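Local coordinates for putative glutathione S-transferase (Sinorhizobium meliloti, PDB 4MDC), which probably acts as a homodimeric glutathione transferase, conjugating the thiol of glutathione to electrophilic substrates, at residues W176-R181 with A214-E219. Numbering follows the deposited sequence.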
ATOM      1  N   TRP B 176     -21.487  -1.963   7.693  1.00 18.57           N
ATOM      2  CA  TRP B 176     -21.249  -2.046   9.138  1.00 19.41           C
ATOM      3  C   TRP B 176     -20.629  -0.741   9.661  1.00 19.25           C
ATOM      4  O   TRP B 176     -21.083  -0.196  10.711  1.00 21.38           O
ATOM      5  CB  TRP B 176     -20.396  -3.234   9.529  1.00 22.86           C
ATOM      6  CG  TRP B 176     -20.142  -3.249  11.016  1.00 26.57           C
ATOM      7  CD1 TRP B 176     -21.039  -3.603  12.015  1.00 30.24           C
ATOM      8  CD2 TRP B 176     -18.934  -2.859  11.698  1.00 30.60           C
ATOM      9  NE1 TRP B 176     -20.440  -3.442  13.245  1.00 33.43           N
ATOM     10  CE2 TRP B 176     -19.171  -2.969  13.078  1.00 31.45           C
ATOM     11  CE3 TRP B 176     -17.709  -2.396  11.275  1.00 32.55           C
ATOM     12  CZ2 TRP B 176     -18.192  -2.675  14.042  1.00 39.18           C
ATOM     13  CZ3 TRP B 176     -16.717  -2.102  12.241  1.00 38.21           C
ATOM     14  CH2 TRP B 176     -16.967  -2.255  13.605  1.00 37.34           C
ATOM     15  N   LEU B 177     -19.611  -0.259   8.976  1.00 18.17           N
ATOM     16  CA  LEU B 177     -18.938   0.989   9.338  1.00 18.86           C
ATOM     17  C   LEU B 177     -19.924   2.148   9.311  1.00 19.42           C
ATOM     18  O   LEU B 177     -20.014   2.926  10.250  1.00 19.70           O
ATOM     19  CB  LEU B 177     -17.754   1.278   8.431  1.00 18.16           C
ATOM     20  CG  LEU B 177     -16.547   0.341   8.502  1.00 18.46           C
ATOM     21  CD1 LEU B 177     -15.649   0.520   7.302  1.00 18.86           C
ATOM     22  CD2 LEU B 177     -15.754   0.595   9.798  1.00 20.13           C
ATOM     23  N   ALA B 178     -20.676   2.243   8.231  1.00 18.79           N
ATOM     24  CA  ALA B 178     -21.589   3.343   8.030  1.00 20.00           C
ATOM     25  C   ALA B 178     -22.726   3.355   9.031  1.00 21.25           C
ATOM     26  O   ALA B 178     -23.235   4.411   9.399  1.00 22.87           O
ATOM     27  CB  ALA B 178     -22.166   3.271   6.607  1.00 18.12           C
ATOM     28  N   GLY B 179     -23.170   2.178   9.443  1.00 22.25           N
ATOM     29  CA  GLY B 179     -24.274   2.046  10.373  1.00 23.72           C
ATOM     30  C   GLY B 179     -23.849   2.201  11.814  1.00 25.53           C
ATOM     31  O   GLY B 179     -24.696   2.358  12.657  1.00 28.54           O
ATOM     32  N   SER B 180     -22.565   2.185  12.104  1.00 25.01           N
ATOM     33  CA  SER B 180     -22.115   2.203  13.485  1.00 25.54           C
ATOM     34  C   SER B 180     -21.391   3.490  13.930  1.00 25.54           C
ATOM     35  O   SER B 180     -21.033   3.634  15.115  1.00 24.33           O
ATOM     36  CB  SER B 180     -21.250   0.965  13.779  1.00 26.88           C
ATOM     37  OG  SER B 180     -20.067   0.951  13.020  1.00 25.64           O
ATOM     38  N   ARG B 181     -21.108   4.363  12.976  1.00 22.68           N
ATOM     39  CA  ARG B 181     -20.394   5.624  13.166  1.00 24.04           C
ATOM     40  C   ARG B 181     -20.999   6.723  12.277  1.00 22.36           C
ATOM     41  O   ARG B 181     -21.606   6.406  11.228  1.00 22.62           O
ATOM     42  CB  ARG B 181     -18.917   5.479  12.779  1.00 25.58           C
ATOM     43  CG  ARG B 181     -18.205   4.295  13.377  1.00 27.39           C
ATOM     44  CD  ARG B 181     -16.918   3.966  12.658  1.00 29.11           C
ATOM     45  NE  ARG B 181     -16.135   2.927  13.366  1.00 29.86           N
ATOM     46  CZ  ARG B 181     -14.863   2.594  13.097  1.00 29.27           C
ATOM     47  NH1 ARG B 181     -14.178   3.214  12.147  1.00 26.57           N
ATOM     48  NH2 ARG B 181     -14.262   1.645  13.819  1.00 31.11           N
ATOM     49  N   ALA B 214     -27.436  -3.668   0.177  1.00 19.36           N
ATOM     50  CA  ALA B 214     -26.589  -2.818   1.054  1.00 19.05           C
ATOM     51  C   ALA B 214     -27.270  -1.460   1.338  1.00 18.51           C
ATOM     52  O   ALA B 214     -26.725  -0.378   1.106  1.00 17.43           O
ATOM     53  CB  ALA B 214     -25.252  -2.617   0.395  1.00 19.14           C
ATOM     54  N   PRO B 215     -28.449  -1.498   1.929  1.00 18.74           N
ATOM     55  CA  PRO B 215     -29.129  -0.216   2.251  1.00 19.28           C
ATOM     56  C   PRO B 215     -28.389   0.801   3.137  1.00 19.35           C
ATOM     57  O   PRO B 215     -28.577   2.023   3.006  1.00 19.45           O
ATOM     58  CB  PRO B 215     -30.444  -0.693   2.918  1.00 20.58           C
ATOM     59  CG  PRO B 215     -30.152  -2.045   3.419  1.00 20.20           C
ATOM     60  CD  PRO B 215     -29.185  -2.640   2.456  1.00 19.25           C
ATOM     61  N   THR B 216     -27.658   0.311   4.131  1.00 19.88           N
ATOM     62  CA  THR B 216     -26.959   1.217   5.056  1.00 20.54           C
ATOM     63  C   THR B 216     -25.817   1.919   4.324  1.00 18.73           C
ATOM     64  O   THR B 216     -25.592   3.117   4.461  1.00 18.15           O
ATOM     65  CB  THR B 216     -26.516   0.415   6.308  1.00 22.19           C
ATOM     66  OG1 THR B 216     -27.679  -0.231   6.835  1.00 23.71           O
ATOM     67  CG2 THR B 216     -25.830   1.281   7.360  1.00 23.12           C
ATOM     68  N   ALA B 217     -25.102   1.156   3.496  1.00 16.83           N
ATOM     69  CA  ALA B 217     -24.049   1.731   2.695  1.00 16.12           C
ATOM     70  C   ALA B 217     -24.631   2.704   1.669  1.00 16.34           C
ATOM     71  O   ALA B 217     -24.035   3.744   1.393  1.00 15.21           O
ATOM     72  CB  ALA B 217     -23.289   0.660   1.958  1.00 15.81           C
ATOM     73  N   LYS B 218     -25.822   2.388   1.197  1.00 17.28           N
ATOM     74  CA  LYS B 218     -26.514   3.273   0.239  1.00 18.80           C
ATOM     75  C   LYS B 218     -26.784   4.679   0.792  1.00 19.54           C
ATOM     76  O   LYS B 218     -26.526   5.686   0.124  1.00 17.75           O
ATOM     77  CB  LYS B 218     -27.823   2.646  -0.225  1.00 21.69           C
ATOM     78  CG  LYS B 218     -28.519   3.449  -1.319  1.00 24.47           C
ATOM     79  CD  LYS B 218     -29.795   2.797  -1.821  1.00 29.29           C
ATOM     80  CE  LYS B 218     -30.416   3.647  -2.924  1.00 33.42           C
ATOM     81  NZ  LYS B 218     -31.695   3.053  -3.408  1.00 38.81           N
ATOM     82  N   GLU B 219     -27.197   4.749   2.058  1.00 20.56           N
ATOM     83  CA  GLU B 219     -27.482   6.017   2.697  1.00 21.94           C
ATOM     84  C   GLU B 219     -26.189   6.830   2.808  1.00 20.54           C
ATOM     85  O   GLU B 219     -26.161   8.046   2.545  1.00 20.30           O
ATOM     86  CB  GLU B 219     -28.149   5.803   4.069  1.00 24.79           C
ATOM     87  CG  GLU B 219     -28.471   7.109   4.831  1.00 29.91           C
ATOM     88  CD  GLU B 219     -27.265   7.787   5.516  1.00 34.99           C
ATOM     89  OE1 GLU B 219     -26.329   7.078   5.986  1.00 36.40           O
ATOM     90  OE2 GLU B 219     -27.224   9.056   5.617  1.00 43.34           O
TER
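Ala178 and Gly179, near the C-terminal end of helix 167-180, meet Thr216 in the first turn of helix 215-225, joining two helices of the all-helical C-terminal domain of the glutathione S-transferase fold. The backbones come close: the CA atoms of Gly179 and Thr216 are 6.0 Å apart, and those of Ala178 and Ala217 lie 6.1 Å apart. Small residues suit such an approach, because a glycine and two alanines put little bulk between the helices. The contact is slight, burying 129 Å² in all, and lies at the surface, its centre about 19 Å from the centre of the chain.

Thr216 carries most of it. With CG2 anti to the backbone N (chi1 -54°, measured to OG1), the methyl branch reaches across to the glycine, where CG2 sits 3.5 Å from Gly179 CA. The same methyl is equally near Gly179 N, so it rests on bare main chain, and a residue without a side chain fits well beneath it. Ala178 points its CB at the other helix and comes within 4.0 Å of Thr216 O, a van der Waals contact that adds a second, looser point of touch.

Earlier in helix 167-180, Met171 and Ser175 receive Ala214, the N-cap residue of helix 215-225, while Met171 and Leu174 receive Ala217; Ala217 N also makes a weak hydrogen bond to Ser175 OG. Proline suits the first turn at Pro215, where no backbone N-H is required for helical bonding.

On the far side of helix 167-180, Ser180 folds back on its own chain. Its chi1 of 64° brings the hydroxyl over the centre of one face of the Trp176 indole, and OG donates a 2.8 Å hydrogen bond to Trp176 O.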